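Local coordinates for N-acetylmuramoyl-L-alanine amidase domain-containing protein SAOUHSC_02979 (Staphylococcus aureus, PDB 5T1Q) that probably acts as a secreted amidase on bacterial cell-wall peptidoglycan, this chain carrying its glucosaminidase-family and CHAP domains, at residues A[61-65]-A[222-226]; A[72-76]-A[211-216]. All coordinates share one frame. Residue numbers count along the deposited sequence, not the author numbering.

Interaction 1: residues A[61-65]-A[222-226]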
# COMPACT_ATOMS: atom_id res chain seq x y z
N ARG A 61 -4.40 4.66 13.55
CA ARG A 61 -5.01 5.56 14.55
C ARG A 61 -3.93 6.22 15.42
O ARG A 61 -3.93 7.43 15.62
CB ARG A 61 -5.98 4.80 15.44
CG ARG A 61 -7.29 4.38 14.77
CD ARG A 61 -7.91 3.22 15.53
NE ARG A 61 -9.37 3.15 15.46
CZ ARG A 61 -10.09 2.73 14.41
NH1 ARG A 61 -11.42 2.71 14.50
NH2 ARG A 61 -9.50 2.35 13.28
N GLN A 62 -3.00 5.41 15.93
CA GLN A 62 -1.91 5.94 16.76
C GLN A 62 -0.94 6.81 15.94
O GLN A 62 -0.42 7.80 16.45
CB GLN A 62 -1.17 4.80 17.47
CG GLN A 62 -2.04 4.01 18.44
CD GLN A 62 -2.58 4.86 19.59
OE1 GLN A 62 -1.85 5.68 20.18
NE2 GLN A 62 -3.85 4.66 19.92
N PHE A 63 -0.71 6.46 14.68
CA PHE A 63 0.16 7.26 13.81
C PHE A 63 -0.47 8.64 13.57
O PHE A 63 0.23 9.65 13.56
CB PHE A 63 0.41 6.53 12.49
CG PHE A 63 1.19 7.33 11.50
CD1 PHE A 63 2.57 7.45 11.61
CD2 PHE A 63 0.54 7.95 10.43
CE1 PHE A 63 3.29 8.19 10.68
CE2 PHE A 63 1.26 8.68 9.49
CZ PHE A 63 2.64 8.80 9.62
N VAL A 64 -1.78 8.68 13.39
CA VAL A 64 -2.49 9.94 13.21
C VAL A 64 -2.28 10.82 14.45
O VAL A 64 -2.01 12.01 14.32
CB VAL A 64 -4.00 9.72 12.94
CG1 VAL A 64 -4.78 11.02 13.06
CG2 VAL A 64 -4.21 9.11 11.56
N LYS A 65 -2.39 10.23 15.65
CA LYS A 65 -2.20 11.00 16.89
C LYS A 65 -0.77 11.49 17.07
O LYS A 65 -0.55 12.53 17.67
CB LYS A 65 -2.59 10.18 18.12
CG LYS A 65 -4.07 9.83 18.22
CD LYS A 65 -4.29 9.01 19.48
CE LYS A 65 -5.73 8.54 19.64
NZ LYS A 65 -5.90 7.74 20.89
N TYR A 222 -10.75 11.45 19.49
CA TYR A 222 -10.52 11.19 18.07
C TYR A 222 -11.03 9.82 17.64
O TYR A 222 -11.77 9.72 16.67
CB TYR A 222 -9.04 11.33 17.71
CG TYR A 222 -8.75 10.84 16.32
CD1 TYR A 222 -9.29 11.49 15.21
CD2 TYR A 222 -7.95 9.73 16.10
CE1 TYR A 222 -9.04 11.03 13.92
CE2 TYR A 222 -7.69 9.27 14.82
CZ TYR A 222 -8.24 9.93 13.74
OH TYR A 222 -7.98 9.46 12.48
N GLU A 223 -10.63 8.77 18.35
CA GLU A 223 -11.06 7.42 17.97
C GLU A 223 -12.58 7.26 17.98
O GLU A 223 -13.12 6.44 17.24
CB GLU A 223 -10.37 6.35 18.82
CG GLU A 223 -8.86 6.30 18.58
CD GLU A 223 -8.20 5.05 19.13
OE1 GLU A 223 -8.89 4.02 19.34
OE2 GLU A 223 -6.96 5.07 19.31
N ARG A 224 -13.25 8.07 18.78
CA ARG A 224 -14.72 8.04 18.86
C ARG A 224 -15.38 8.49 17.55
O ARG A 224 -16.50 8.08 17.25
CB ARG A 224 -15.18 8.97 20.00
CG ARG A 224 -16.51 8.61 20.62
CD ARG A 224 -16.83 9.61 21.73
NE ARG A 224 -17.46 8.99 22.90
CZ ARG A 224 -16.81 8.30 23.83
NH1 ARG A 224 -17.47 7.79 24.87
NH2 ARG A 224 -15.49 8.08 23.73
N SER A 225 -14.68 9.33 16.77
CA SER A 225 -15.22 9.87 15.51
C SER A 225 -15.10 8.94 14.30
O SER A 225 -15.83 9.11 13.32
CB SER A 225 -14.52 11.19 15.17
OG SER A 225 -13.14 10.98 14.96
N ILE A 226 -14.17 7.99 14.36
CA ILE A 226 -13.95 7.04 13.26
C ILE A 226 -15.12 6.06 13.17
O ILE A 226 -15.37 5.28 14.08
CB ILE A 226 -12.62 6.26 13.45
CG1 ILE A 226 -11.44 7.24 13.50
CG2 ILE A 226 -12.42 5.25 12.32
CD1 ILE A 226 -10.13 6.60 13.87
O HOH W 1 -8.94 9.11 20.69

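Interaction 2: residues A[72-76]-A[211-216]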
# COMPACT_ATOMS: atom_id res chain seq x y z
N HIS A 72 -1.79 19.95 12.01
CA HIS A 72 -2.78 21.02 12.20
C HIS A 72 -2.16 22.43 12.18
O HIS A 72 -2.65 23.31 11.48
CB HIS A 72 -3.54 20.84 13.51
CG HIS A 72 -4.45 21.98 13.83
ND1 HIS A 72 -4.07 23.03 14.64
CD2 HIS A 72 -5.70 22.27 13.39
CE1 HIS A 72 -5.06 23.90 14.71
NE2 HIS A 72 -6.06 23.47 13.96
N ARG A 73 -1.10 22.63 12.97
CA ARG A 73 -0.40 23.92 13.06
C ARG A 73 0.24 24.28 11.71
O ARG A 73 0.11 25.41 11.23
CB ARG A 73 0.67 23.88 14.16
CG ARG A 73 1.33 25.22 14.49
CD ARG A 73 2.60 25.04 15.33
NE ARG A 73 3.59 24.18 14.65
CZ ARG A 73 3.80 22.87 14.88
NH1 ARG A 73 3.13 22.21 15.83
NH2 ARG A 73 4.70 22.22 14.15
N ILE A 74 0.93 23.31 11.11
CA ILE A 74 1.55 23.49 9.79
C ILE A 74 0.49 23.87 8.74
O ILE A 74 0.72 24.76 7.92
CB ILE A 74 2.36 22.26 9.36
CG1 ILE A 74 3.67 22.20 10.17
CG2 ILE A 74 2.71 22.32 7.87
CD1 ILE A 74 4.49 20.95 9.95
N GLY A 75 -0.68 23.23 8.82
CA GLY A 75 -1.77 23.53 7.90
C GLY A 75 -2.24 24.98 7.94
O GLY A 75 -2.27 25.66 6.91
N GLN A 76 -2.58 25.46 9.14
CA GLN A 76 -3.07 26.84 9.31
C GLN A 76 -2.06 27.91 8.90
O GLN A 76 -2.41 28.88 8.24
CB GLN A 76 -3.49 27.10 10.78
CG GLN A 76 -4.65 26.24 11.26
CD GLN A 76 -5.94 26.52 10.53
OE1 GLN A 76 -6.57 25.62 9.98
NE2 GLN A 76 -6.33 27.78 10.48
N PHE A 211 -9.07 18.19 11.37
CA PHE A 211 -7.79 18.86 11.64
C PHE A 211 -7.52 20.02 10.67
O PHE A 211 -6.44 20.61 10.69
CB PHE A 211 -6.63 17.85 11.58
CG PHE A 211 -6.82 16.65 12.47
CD1 PHE A 211 -6.78 16.80 13.86
CD2 PHE A 211 -7.04 15.39 11.94
CE1 PHE A 211 -6.96 15.70 14.69
CE2 PHE A 211 -7.21 14.29 12.77
CZ PHE A 211 -7.17 14.45 14.14
N ASP A 212 -8.50 20.34 9.82
CA ASP A 212 -8.37 21.42 8.85
C ASP A 212 -8.83 22.78 9.38
O ASP A 212 -8.43 23.80 8.84
CB ASP A 212 -9.17 21.10 7.57
CG ASP A 212 -8.56 19.98 6.74
OD1 ASP A 212 -7.36 19.67 6.94
OD2 ASP A 212 -9.27 19.42 5.87
N ASP A 213 -9.64 22.78 10.43
CA ASP A 213 -10.19 24.02 10.99
C ASP A 213 -9.22 24.73 11.94
O ASP A 213 -8.20 24.17 12.35
CB ASP A 213 -11.52 23.71 11.69
CG ASP A 213 -12.59 23.21 10.71
OD1 ASP A 213 -12.48 23.49 9.50
OD2 ASP A 213 -13.55 22.56 11.16
N GLU A 214 -9.61 25.96 12.30
CA GLU A 214 -8.81 26.85 13.15
C GLU A 214 -8.43 26.23 14.48
O GLU A 214 -7.25 26.15 14.83
CB GLU A 214 -9.56 28.18 13.39
CG GLU A 214 -9.75 29.06 12.15
CD GLU A 214 -10.54 28.41 11.02
OE1 GLU A 214 -11.29 27.43 11.27
OE2 GLU A 214 -10.42 28.89 9.86
N ARG A 215 -9.43 25.81 15.25
CA ARG A 215 -9.17 25.17 16.53
C ARG A 215 -9.11 23.68 16.31
O ARG A 215 -9.96 23.11 15.62
CB ARG A 215 -10.21 25.53 17.59
CG ARG A 215 -10.32 27.04 17.86
CD ARG A 215 -10.69 27.35 19.30
NE ARG A 215 -11.83 26.58 19.80
CZ ARG A 215 -12.30 26.64 21.04
NH1 ARG A 215 -13.35 25.89 21.39
NH2 ARG A 215 -11.74 27.44 21.95
N MSE A 216 -8.09 23.06 16.87
CA MSE A 216 -7.94 21.64 16.75
C MSE A 216 -8.74 20.97 17.83
O MSE A 216 -8.79 21.49 18.95
CB MSE A 216 -6.50 21.25 16.91
CG MSE A 216 -6.31 19.96 16.14
SE MSE A 216 -4.53 19.34 16.61
CE MSE A 216 -4.95 17.51 17.19
O HOH W 2 -4.79 22.87 10.04

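Interaction 1: residues A[61-65]-A[222-226]
Arg61, near the start of helix 58-78, lays its long side chain beside the weakly bonded helical turn at 222-225. Its guanidinium has Ile226 CD1 over one face, and Arg61 NH1 lies 3.5 Å from Ile226 CG2, while NH2 forms a salt bridge to Asp56. Glu223 OE1 sits 4.0 Å from Arg61 NE, near but beyond a salt bridge. Next comes Gln62, whose CB points away, yet its NE2 comes within 3.2 Å of Glu223 OE2. Val64 meets Tyr222: Val64 CG1 packs 3.7 Å from Tyr222 CZ, and the ring's hydroxyl is hydrogen-bonded to the carbonyl of Tyr206. One turn on from Arg61, Lys65 stretches out to a salt bridge, weak as a hydrogen bond, from NZ to Glu223 OE2 at 3.3 Å; a water 2.9 Å from Glu223 N also links that backbone amide, more weakly, to Lys65 NZ. Val64 on Tyr222 thus makes the apolar part of the contact, Ile226 packs against the Arg61 guanidinium, and the partly exposed Lys65-Glu223 pair adds weak charge pairing.

Interaction 2: residues A[72-76]-A[211-216]
A helix-to-loop contact, in which one histidine side chain is wrapped by backbone, joins the later part of helix 58-78, within the glucosaminidase-family region, to the irregular chain following helix 195-205. The His72 ring enters the bend of 211-216 edge first: His72 NE2 donates a hydrogen bond to Asp213 O at 2.8 Å, Glu214 O lies 3.1 Å from the same NE2, and His72 CD2 is 3.3 Å from Phe211 O. Over one face sits selenomethionine Met216, its CB 3.6 Å from the ring centroid and almost exactly on the ring normal, a CH-pi contact. Water 2 lies between the two backbones, 2.6 Å from His72 O and 2.9 Å from Phe211 O. A turn further along, Gln76 places its side-chain amide by the carbonyls of Asp212 and Asp213. Asp212 itself turns its CB away, and its carboxylate is hydrogen-bonded to Ser83 on helix 82-93. Because the His72 hydrogen bond ends on a carbonyl, it depends on the path of the loop's backbone rather than on its acidic side chains.

How the interactions relate
From the N terminus, the chain passes through 61-65 near the start of helix 58-78 and reaches 72-76 about three turns later. It then runs through helix 82-93, the two-stranded sheet and three further helices before returning as 211-216, which closes interaction 2. A few residues on, 222-226 closes interaction 1, so interaction 2 is nested inside the larger loop, the later return segment pairing with the earlier part of the helix. The centres lie about 16 Å apart, and Phe211 connects them: Phe211 CZ is 3.8 Å from Tyr222 CD1 and Phe211 CE2 4.1 Å from Val64 CG1. Together they tie the chain that follows helix 195-205 to helix 58-78.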